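Local coordinates for protein inositol-1-monophosphatase (Thermotoga maritima, PDB 2P3N) that removes phosphate from inositol 1-phosphates, fructose 1,6-bisphosphate and several other phosphate esters in a magnesium-dependent reaction, working as a homotetramer, at residues D5-L10 with R74-D79; H16-H21 with F94-A99; D51-F56 with E60-E65. One frame throughout, in Å; residues are numbered along the deposited sequence.

Contact 1. Residues D5-L10 with R74-D79; sequences DFSIKL and RLWIID. With MG (magnesium ion), chain E.
Phe6 and Ser7, on helix 2-21, reach the outer six-membered ring of Trp76 on strand 74-79. This is the helix-on-sheet layer of the inositol monophosphatase fold, in which helices 2-21 and 40-56 pack side by side on one face of the large mixed sheet. The close part is small and falls on a single indole. Phe6 turns an edge toward the face of the Trp76 six-membered ring in an offset edge-to-face pair, with centroids 5.9 Å apart and planes at 66°. Its CD2 lies 4.2 Å from Trp76 CH2. The phenyl gets there because its CG is anti to the backbone N (chi1 164°), which sends the ring out from the helix toward the strand. Ser7 meets the same indole at its edge, in the ring plane, with OG 3.6 Å from Trp76 CZ3. A small residue suits this place, since it lets the helix come near a large ring, and the buried hydroxyl is satisfied by a hydrogen bond to the carbonyl O of Arg3 one turn earlier. Trp76 is fixed at its other end by a hydrogen bond from NE1 to Glu60, while Phe57 and Tyr100 also meet its rings.

On the flank turned to a second subunit, where close ring packing gives way to a polar boundary, the partly exposed Asp5 and Lys9 form a salt bridge of 3.0 Å between Lys9 NZ and Asp5 OD1, one turn apart, and both also bond to the backbone of Arg134 of that subunit. Three residues beyond Trp76 the strand ends at Asp79. Asp79 OD2 binds the magnesium ion at 2.2 Å, and Asp79 OD1 accepts a hydrogen bond from a magnesium-bound water at 2.8 Å.

Contact 2. Residues H16-H21 with F94-A99; sequences HLLMIH and FSISLA
Phe94 opens the meeting of strand 95-102 with the last turns of helix 2-21, a purely apolar seam in the helix-on-sheet packing of the inositol monophosphatase fold. Standing just before the strand, Phe94 has its CG between the backbone N and the carbonyl carbon (chi1 67°), and its ring extends toward the helix. There it is met at its edge, near the ring plane, by two residues: Leu18 CD1 comes to 4.0 Å from Phe94 CE1, and Met19 SD stands 4.2 Å from Phe94 CZ. A long, flexible methionine suits this partly exposed margin of the contact, where it also packs on Pro114 and Ala115 and on His16 of a third subunit. Phe94 meets Phe87 edge-to-face besides. The nearest atom of its side chain is about 8 Å from the bound magnesium ion, and Gly83, which by similarity binds substrate, is a closer neighbour.

Next comes Ser95, whose CB points away from the helix; its buried OG is hydrogen-bonded to Ser176 OG. Ile96 points its CB toward the helix and offers a branched, apolar side chain to Leu18. The contact then fades, for Ser97 has its CB on the other side of the strand, and Leu98 packs on an earlier part of the helix, against Ser7 and Leu11. The strand beyond stays in the sheet, with the backbones of Ala99 and Ile77 hydrogen-bonded.

Leu18 is the residue common to both touching places. Its side chain also nears Ile81, a magnesium ligand through its carbonyl oxygen. One methyl does most of the work: Leu18 CD1 sits 3.7 Å from Ile96 CG1 and 3.8 Å from Ile96 CD1.

Contact 3. Residues D51-F56 with E60-E65; sequences DEIRKF and ENIMAE. With MG (magnesium ion), chain E.
Ile62 of strand 61-64 reaches up to Ile53 and Arg54 of helix 40-56. Its CB points toward the helix. CG1 is placed anti to the carbonyl carbon (chi1 -76°), and with chi2 at -171° the chain runs on extended, which carries CD1 into the angle between Ile53 and Arg54. At the tip, Ile62 CD1 lies 4.0 Å from Ile53 CG2 and 4.1 Å from Ile53 CB. It also rests over one face of the Arg54 guanidinium, offset toward its rim, with Ile62 CD1 4.1 Å from Arg54 NE.

The contact belongs to a tight helix-loop-strand connection: helix 40-56 leads through a loop of four residues into strand 61-64, the edge strand of the large mixed sheet within this chain. A beta-branched side chain suits Ile62 in its strand, while Ile53 fits its place in the helix as a buried apolar residue. Ile53 also packs on Ile78 of the neighbouring strand and on Phe6 of helix 2-21. Arg54 suits the exposed margin, because its chain, bent at chi2 (-88°), lays its flat group over the methyl while NH2 forms a long, weak ion pair with Glu70.

Past the strand, Glu65 OE1 binds the magnesium ion at 2.1 Å.

The three contacts tie helices 2-21 and 40-56 to neighbouring strands of one mixed sheet, in the order 61-64, 74-79, 95-102. Contacts 1 and 2 both use helix 2-21, near its start and its end; their centres are about 12 Å apart and their segments alternate along the chain. Contact 3 is local in sequence, falling between the two halves of each of the others; its centre lies about 8 Å from that of contact 1 and about 16 Å from that of contact 2. Strand 74-79 runs parallel to 61-64 and antiparallel to 95-102. Contacts 1 and 3 thus bring Asp79 and Glu65 to the same magnesium ion, where the carbonyl of Ile81 joins them.

Contact 1. Residues D5-L10 with R74-D79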
loop_
_atom_site.group_PDB
_atom_site.type_symbol
_atom_site.label_atom_id
_atom_site.label_comp_id
_atom_site.label_asym_id
_atom_site.label_seq_id
_atom_site.Cartn_x
_atom_site.Cartn_y
_atom_site.Cartn_z
ATOM N N ASP A 5 -5.739 10.117 -18.761
ATOM C CA ASP A 5 -4.516 10.232 -17.971
ATOM C C ASP A 5 -4.593 11.381 -16.961
ATOM O O ASP A 5 -4.134 11.266 -15.814
ATOM C CB ASP A 5 -3.326 10.445 -18.914
ATOM C CG ASP A 5 -1.989 10.243 -18.225
ATOM O OD1 ASP A 5 -1.104 11.127 -18.336
ATOM O OD2 ASP A 5 -1.828 9.191 -17.582
ATOM N N PHE A 6 -5.161 12.493 -17.420
ATOM C CA PHE A 6 -5.350 13.704 -16.628
ATOM C C PHE A 6 -6.242 13.387 -15.438
ATOM O O PHE A 6 -5.981 13.801 -14.316
ATOM C CB PHE A 6 -6.022 14.764 -17.512
ATOM C CG PHE A 6 -6.624 15.914 -16.755
ATOM C CD1 PHE A 6 -5.863 17.029 -16.427
ATOM C CD2 PHE A 6 -7.966 15.886 -16.379
ATOM C CE1 PHE A 6 -6.435 18.110 -15.732
ATOM C CE2 PHE A 6 -8.551 16.957 -15.684
ATOM C CZ PHE A 6 -7.786 18.069 -15.359
ATOM N N SER A 7 -7.306 12.647 -15.715
ATOM C CA SER A 7 -8.280 12.257 -14.713
ATOM C C SER A 7 -7.683 11.326 -13.671
ATOM O O SER A 7 -7.912 11.481 -12.475
ATOM C CB SER A 7 -9.462 11.575 -15.404
ATOM O OG SER A 7 -10.059 12.450 -16.350
ATOM N N ILE A 8 -6.928 10.341 -14.136
ATOM C CA ILE A 8 -6.290 9.389 -13.244
ATOM C C ILE A 8 -5.338 10.104 -12.295
ATOM O O ILE A 8 -5.423 9.927 -11.074
ATOM C CB ILE A 8 -5.508 8.336 -14.039
ATOM C CG1 ILE A 8 -6.492 7.473 -14.834
ATOM C CG2 ILE A 8 -4.670 7.475 -13.100
ATOM C CD1 ILE A 8 -5.836 6.568 -15.866
ATOM N N LYS A 9 -4.445 10.918 -12.848
ATOM C CA LYS A 9 -3.482 11.631 -12.027
ATOM C C LYS A 9 -4.106 12.658 -11.096
ATOM O O LYS A 9 -3.588 12.912 -10.018
ATOM C CB LYS A 9 -2.447 12.295 -12.926
ATOM C CG LYS A 9 -1.765 11.282 -13.810
ATOM C CD LYS A 9 -0.614 11.863 -14.593
ATOM C CE LYS A 9 0.071 10.754 -15.352
ATOM N NZ LYS A 9 1.072 11.267 -16.309
ATOM N N LEU A 10 -5.224 13.237 -11.513
ATOM C CA LEU A 10 -5.922 14.248 -10.723
ATOM C C LEU A 10 -6.584 13.599 -9.526
ATOM O O LEU A 10 -6.446 14.062 -8.401
ATOM C CB LEU A 10 -7.015 14.920 -11.554
ATOM C CG LEU A 10 -7.226 16.432 -11.545
ATOM C CD1 LEU A 10 -8.641 16.679 -12.041
ATOM C CD2 LEU A 10 -7.038 17.037 -10.165
ATOM N N ARG A 74 -20.318 18.921 -23.522
ATOM C CA ARG A 74 -18.997 18.558 -23.034
ATOM C C ARG A 74 -19.071 18.832 -21.543
ATOM O O ARG A 74 -18.738 19.923 -21.074
ATOM C CB ARG A 74 -17.929 19.418 -23.723
ATOM C CG ARG A 74 -17.802 19.054 -25.189
ATOM C CD ARG A 74 -16.983 20.031 -26.020
ATOM N NE ARG A 74 -15.552 19.958 -25.761
ATOM C CZ ARG A 74 -14.615 20.022 -26.705
ATOM N NH1 ARG A 74 -14.951 20.146 -27.985
ATOM N NH2 ARG A 74 -13.332 19.984 -26.366
ATOM N N LEU A 75 -19.538 17.826 -20.808
ATOM C CA LEU A 75 -19.727 17.943 -19.369
ATOM C C LEU A 75 -18.970 16.925 -18.508
ATOM O O LEU A 75 -19.068 15.715 -18.723
ATOM C CB LEU A 75 -21.224 17.835 -19.053
ATOM C CG LEU A 75 -21.649 17.964 -17.588
ATOM C CD1 LEU A 75 -21.847 19.434 -17.236
ATOM C CD2 LEU A 75 -22.935 17.179 -17.355
ATOM N N TRP A 76 -18.229 17.424 -17.519
ATOM C CA TRP A 76 -17.488 16.567 -16.595
ATOM C C TRP A 76 -18.333 16.386 -15.330
ATOM O O TRP A 76 -18.697 17.362 -14.670
ATOM C CB TRP A 76 -16.155 17.209 -16.201
ATOM C CG TRP A 76 -15.184 17.458 -17.322
ATOM C CD1 TRP A 76 -15.236 18.459 -18.255
ATOM C CD2 TRP A 76 -13.966 16.739 -17.577
ATOM N NE1 TRP A 76 -14.123 18.415 -19.065
ATOM C CE2 TRP A 76 -13.329 17.370 -18.672
ATOM C CE3 TRP A 76 -13.351 15.623 -16.984
ATOM C CZ2 TRP A 76 -12.101 16.921 -19.185
ATOM C CZ3 TRP A 76 -12.126 15.179 -17.501
ATOM C CH2 TRP A 76 -11.518 15.831 -18.589
ATOM N N ILE A 77 -18.654 15.146 -14.983
ATOM C CA ILE A 77 -19.445 14.919 -13.780
ATOM C C ILE A 77 -18.534 14.476 -12.641
ATOM O O ILE A 77 -17.813 13.477 -12.733
ATOM C CB ILE A 77 -20.555 13.896 -14.027
ATOM C CG1 ILE A 77 -21.365 14.319 -15.262
ATOM C CG2 ILE A 77 -21.454 13.829 -12.811
ATOM C CD1 ILE A 77 -22.572 13.459 -15.539
ATOM N N ILE A 78 -18.595 15.232 -11.554
ATOM C CA ILE A 78 -17.730 15.015 -10.407
ATOM C C ILE A 78 -18.400 14.693 -9.092
ATOM O O ILE A 78 -19.371 15.327 -8.702
ATOM C CB ILE A 78 -16.877 16.285 -10.174
ATOM C CG1 ILE A 78 -16.082 16.598 -11.443
ATOM C CG2 ILE A 78 -15.993 16.127 -8.940
ATOM C CD1 ILE A 78 -15.636 18.038 -11.525
ATOM N N ASP A 79 -17.879 13.687 -8.413
ATOM C CA ASP A 79 -18.360 13.372 -7.087
ATOM C C ASP A 79 -17.088 13.462 -6.247
ATOM O O ASP A 79 -16.251 12.553 -6.262
ATOM C CB ASP A 79 -18.984 11.981 -6.990
ATOM C CG ASP A 79 -19.690 11.765 -5.651
ATOM O OD1 ASP A 79 -20.611 10.923 -5.564
ATOM O OD2 ASP A 79 -19.318 12.447 -4.678
HETATM MG MG MG E . -20.202 12.478 -2.695
HETATM O O HOH W 1 -21.663 10.975 -2.939
HETATM O O HOH W 2 -21.145 12.584 -1.006
HETATM O O HOH W 3 -19.081 14.345 -2.079
#

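Contact 2. Residues H16-H21 with F94-A99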
loop_
_atom_site.group_PDB
_atom_site.type_symbol
_atom_site.label_atom_id
_atom_site.label_comp_id
_atom_site.label_asym_id
_atom_site.label_seq_id
_atom_site.Cartn_x
_atom_site.Cartn_y
_atom_site.Cartn_z
ATOM N N HIS A 16 -5.058 11.963 -1.938
ATOM C CA HIS A 16 -4.172 12.157 -0.792
ATOM C C HIS A 16 -4.666 13.225 0.176
ATOM O O HIS A 16 -4.416 13.141 1.380
ATOM C CB HIS A 16 -2.770 12.504 -1.275
ATOM C CG HIS A 16 -2.084 11.373 -1.966
ATOM N ND1 HIS A 16 -1.749 10.202 -1.320
ATOM C CD2 HIS A 16 -1.697 11.218 -3.254
ATOM C CE1 HIS A 16 -1.187 9.376 -2.181
ATOM N NE2 HIS A 16 -1.143 9.967 -3.363
ATOM N N LEU A 17 -5.353 14.235 -0.346
ATOM C CA LEU A 17 -5.876 15.285 0.503
ATOM C C LEU A 17 -6.961 14.671 1.359
ATOM O O LEU A 17 -7.128 15.045 2.512
ATOM C CB LEU A 17 -6.471 16.410 -0.331
ATOM C CG LEU A 17 -7.431 17.293 0.460
ATOM C CD1 LEU A 17 -6.642 18.125 1.439
ATOM C CD2 LEU A 17 -8.223 18.168 -0.482
ATOM N N LEU A 18 -7.705 13.728 0.786
ATOM C CA LEU A 18 -8.783 13.067 1.508
ATOM C C LEU A 18 -8.227 12.178 2.606
ATOM O O LEU A 18 -8.849 12.020 3.656
ATOM C CB LEU A 18 -9.638 12.209 0.562
ATOM C CG LEU A 18 -10.502 12.915 -0.488
ATOM C CD1 LEU A 18 -11.306 11.890 -1.240
ATOM C CD2 LEU A 18 -11.423 13.903 0.177
ATOM N N MET A 19 -7.055 11.599 2.362
ATOM C CA MET A 19 -6.432 10.722 3.338
ATOM C C MET A 19 -6.013 11.478 4.590
ATOM O O MET A 19 -5.972 10.917 5.685
ATOM C CB MET A 19 -5.235 10.020 2.719
ATOM C CG MET A 19 -5.627 8.948 1.726
ATOM S SD MET A 19 -6.642 7.638 2.436
ATOM C CE MET A 19 -5.372 6.622 3.142
ATOM N N ILE A 20 -5.698 12.755 4.421
ATOM C CA ILE A 20 -5.311 13.590 5.541
ATOM C C ILE A 20 -6.450 13.628 6.557
ATOM O O ILE A 20 -6.228 13.526 7.764
ATOM C CB ILE A 20 -5.036 15.041 5.082
ATOM C CG1 ILE A 20 -3.759 15.090 4.246
ATOM C CG2 ILE A 20 -4.953 15.960 6.291
ATOM C CD1 ILE A 20 -3.316 16.465 3.860
ATOM N N HIS A 21 -7.670 13.732 6.048
ATOM C CA HIS A 21 -8.851 13.860 6.878
ATOM C C HIS A 21 -9.712 12.623 7.090
ATOM O O HIS A 21 -10.714 12.674 7.809
ATOM C CB HIS A 21 -9.706 14.976 6.293
ATOM C CG HIS A 21 -8.957 16.258 6.096
ATOM N ND1 HIS A 21 -8.674 17.120 7.135
ATOM C CD2 HIS A 21 -8.373 16.790 4.997
ATOM C CE1 HIS A 21 -7.943 18.124 6.685
ATOM N NE2 HIS A 21 -7.747 17.948 5.391
ATOM N N PHE A 94 -14.600 4.466 0.181
ATOM C CA PHE A 94 -15.026 5.752 -0.336
ATOM C C PHE A 94 -14.139 6.006 -1.549
ATOM O O PHE A 94 -13.052 5.431 -1.655
ATOM C CB PHE A 94 -14.886 6.851 0.728
ATOM C CG PHE A 94 -13.477 7.163 1.109
ATOM C CD1 PHE A 94 -12.765 8.152 0.435
ATOM C CD2 PHE A 94 -12.863 6.487 2.151
ATOM C CE1 PHE A 94 -11.460 8.464 0.797
ATOM C CE2 PHE A 94 -11.544 6.795 2.524
ATOM C CZ PHE A 94 -10.847 7.787 1.842
ATOM N N SER A 95 -14.610 6.835 -2.476
ATOM C CA SER A 95 -13.852 7.118 -3.680
ATOM C C SER A 95 -14.160 8.483 -4.274
ATOM O O SER A 95 -15.044 9.204 -3.800
ATOM C CB SER A 95 -14.144 6.041 -4.722
ATOM O OG SER A 95 -15.539 5.880 -4.910
ATOM N N ILE A 96 -13.398 8.833 -5.308
ATOM C CA ILE A 96 -13.573 10.083 -6.032
ATOM C C ILE A 96 -13.970 9.650 -7.429
ATOM O O ILE A 96 -13.352 8.765 -8.005
ATOM C CB ILE A 96 -12.273 10.891 -6.157
ATOM C CG1 ILE A 96 -11.604 11.064 -4.791
ATOM C CG2 ILE A 96 -12.583 12.258 -6.728
ATOM C CD1 ILE A 96 -10.308 11.897 -4.873
ATOM N N SER A 97 -14.993 10.269 -7.986
ATOM C CA SER A 97 -15.418 9.865 -9.309
ATOM C C SER A 97 -15.409 11.017 -10.310
ATOM O O SER A 97 -15.791 12.147 -9.988
ATOM C CB SER A 97 -16.804 9.231 -9.225
ATOM O OG SER A 97 -17.072 8.453 -10.373
ATOM N N LEU A 98 -14.941 10.712 -11.521
ATOM C CA LEU A 98 -14.865 11.685 -12.608
ATOM C C LEU A 98 -15.251 11.059 -13.941
ATOM O O LEU A 98 -14.536 10.201 -14.458
ATOM C CB LEU A 98 -13.445 12.259 -12.739
ATOM C CG LEU A 98 -13.323 13.384 -13.777
ATOM C CD1 LEU A 98 -14.201 14.565 -13.344
ATOM C CD2 LEU A 98 -11.880 13.841 -13.902
ATOM N N ALA A 99 -16.382 11.485 -14.494
ATOM C CA ALA A 99 -16.828 10.985 -15.790
ATOM C C ALA A 99 -16.843 12.151 -16.763
ATOM O O ALA A 99 -17.154 13.276 -16.374
ATOM C CB ALA A 99 -18.230 10.383 -15.685
#

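Contact 3. Residues D51-F56 with E60-E65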
loop_
_atom_site.group_PDB
_atom_site.type_symbol
_atom_site.label_atom_id
_atom_site.label_comp_id
_atom_site.label_asym_id
_atom_site.label_seq_id
_atom_site.Cartn_x
_atom_site.Cartn_y
_atom_site.Cartn_z
ATOM N N ASP A 51 -11.124 23.139 -10.227
ATOM C CA ASP A 51 -10.144 24.138 -10.611
ATOM C C ASP A 51 -9.189 23.650 -11.691
ATOM O O ASP A 51 -8.814 24.419 -12.578
ATOM C CB ASP A 51 -9.337 24.566 -9.394
ATOM C CG ASP A 51 -10.082 25.537 -8.524
ATOM O OD1 ASP A 51 -11.299 25.710 -8.752
ATOM O OD2 ASP A 51 -9.450 26.121 -7.615
ATOM N N GLU A 52 -8.776 22.386 -11.611
ATOM C CA GLU A 52 -7.857 21.849 -12.613
ATOM C C GLU A 52 -8.561 21.633 -13.939
ATOM O O GLU A 52 -7.968 21.831 -15.009
ATOM C CB GLU A 52 -7.240 20.531 -12.142
ATOM C CG GLU A 52 -6.014 20.705 -11.262
ATOM C CD GLU A 52 -4.814 21.223 -12.024
ATOM O OE1 GLU A 52 -4.174 20.437 -12.757
ATOM O OE2 GLU A 52 -4.519 22.427 -11.891
ATOM N N ILE A 53 -9.816 21.209 -13.874
ATOM C CA ILE A 53 -10.577 21.000 -15.082
ATOM C C ILE A 53 -10.788 22.369 -15.722
ATOM O O ILE A 53 -10.466 22.572 -16.895
ATOM C CB ILE A 53 -11.919 20.332 -14.778
ATOM C CG1 ILE A 53 -11.683 18.901 -14.293
ATOM C CG2 ILE A 53 -12.769 20.313 -16.019
ATOM C CD1 ILE A 53 -12.948 18.143 -13.982
ATOM N N ARG A 54 -11.297 23.316 -14.936
ATOM C CA ARG A 54 -11.540 24.677 -15.423
ATOM C C ARG A 54 -10.280 25.280 -16.047
ATOM O O ARG A 54 -10.348 26.136 -16.937
ATOM C CB ARG A 54 -12.020 25.577 -14.276
ATOM C CG ARG A 54 -13.445 25.300 -13.791
ATOM C CD ARG A 54 -14.485 26.088 -14.590
ATOM N NE ARG A 54 -15.872 25.769 -14.237
ATOM C CZ ARG A 54 -16.426 25.977 -13.044
ATOM N NH1 ARG A 54 -15.721 26.507 -12.054
ATOM N NH2 ARG A 54 -17.699 25.658 -12.847
ATOM N N LYS A 55 -9.129 24.814 -15.583
ATOM C CA LYS A 55 -7.856 25.313 -16.065
ATOM C C LYS A 55 -7.445 24.730 -17.407
ATOM O O LYS A 55 -7.003 25.462 -18.293
ATOM C CB LYS A 55 -6.781 25.028 -15.024
ATOM C CG LYS A 55 -5.381 25.373 -15.452
ATOM C CD LYS A 55 -4.422 25.114 -14.304
ATOM C CE LYS A 55 -2.984 25.427 -14.662
ATOM N NZ LYS A 55 -2.084 25.028 -13.532
ATOM N N PHE A 56 -7.595 23.416 -17.560
ATOM C CA PHE A 56 -7.201 22.752 -18.802
ATOM C C PHE A 56 -8.330 22.553 -19.798
ATOM O O PHE A 56 -8.097 22.255 -20.969
ATOM C CB PHE A 56 -6.541 21.401 -18.502
ATOM C CG PHE A 56 -5.207 21.521 -17.833
ATOM C CD1 PHE A 56 -5.114 21.668 -16.451
ATOM C CD2 PHE A 56 -4.040 21.559 -18.590
ATOM C CE1 PHE A 56 -3.873 21.857 -15.833
ATOM C CE2 PHE A 56 -2.796 21.747 -17.982
ATOM C CZ PHE A 56 -2.714 21.896 -16.606
ATOM N N GLU A 60 -15.643 24.212 -20.958
ATOM C CA GLU A 60 -16.379 22.960 -20.887
ATOM C C GLU A 60 -17.170 23.001 -19.592
ATOM O O GLU A 60 -16.784 23.700 -18.655
ATOM C CB GLU A 60 -15.408 21.781 -20.958
ATOM C CG GLU A 60 -14.784 21.697 -22.351
ATOM C CD GLU A 60 -13.796 20.563 -22.532
ATOM O OE1 GLU A 60 -14.099 19.432 -22.096
ATOM O OE2 GLU A 60 -12.725 20.808 -23.132
ATOM N N ASN A 61 -18.285 22.284 -19.533
ATOM C CA ASN A 61 -19.108 22.335 -18.334
ATOM C C ASN A 61 -18.802 21.331 -17.245
ATOM O O ASN A 61 -18.189 20.295 -17.489
ATOM C CB ASN A 61 -20.582 22.260 -18.719
ATOM C CG ASN A 61 -21.048 23.509 -19.440
ATOM O OD1 ASN A 61 -20.773 23.697 -20.625
ATOM N ND2 ASN A 61 -21.737 24.385 -18.715
ATOM N N ILE A 62 -19.237 21.664 -16.034
ATOM C CA ILE A 62 -19.018 20.827 -14.867
ATOM C C ILE A 62 -20.309 20.600 -14.115
ATOM O O ILE A 62 -21.116 21.507 -13.948
ATOM C CB ILE A 62 -18.003 21.473 -13.882
ATOM C CG1 ILE A 62 -16.579 21.324 -14.414
ATOM C CG2 ILE A 62 -18.144 20.848 -12.502
ATOM C CD1 ILE A 62 -15.514 21.718 -13.433
ATOM N N MET A 63 -20.509 19.371 -13.675
ATOM C CA MET A 63 -21.676 19.037 -12.889
ATOM C C MET A 63 -21.054 18.299 -11.719
ATOM O O MET A 63 -20.601 17.166 -11.858
ATOM C CB MET A 63 -22.629 18.122 -13.652
ATOM C CG MET A 63 -23.998 18.036 -13.007
ATOM S SD MET A 63 -24.598 16.353 -12.870
ATOM C CE MET A 63 -24.890 16.022 -14.584
ATOM N N ALA A 64 -21.001 18.972 -10.576
ATOM C CA ALA A 64 -20.407 18.407 -9.377
ATOM C C ALA A 64 -21.447 18.306 -8.260
ATOM O O ALA A 64 -22.249 19.224 -8.050
ATOM C CB ALA A 64 -19.200 19.269 -8.939
ATOM N N GLU A 65 -21.439 17.177 -7.555
ATOM C CA GLU A 65 -22.391 16.954 -6.480
ATOM C C GLU A 65 -22.615 18.180 -5.618
ATOM O O GLU A 65 -23.713 18.714 -5.551
ATOM C CB GLU A 65 -21.940 15.800 -5.586
ATOM C CG GLU A 65 -22.679 15.779 -4.271
ATOM C CD GLU A 65 -22.636 14.445 -3.599
ATOM O OE1 GLU A 65 -21.542 13.844 -3.562
ATOM O OE2 GLU A 65 -23.694 14.007 -3.101
HETATM MG MG MG E . -20.202 12.478 -2.695
HETATM O O HOH W 2 -21.145 12.584 -1.006
HETATM O O HOH W 1 -21.663 10.975 -2.939
HETATM O O HOH W 3 -19.081 14.345 -2.079
#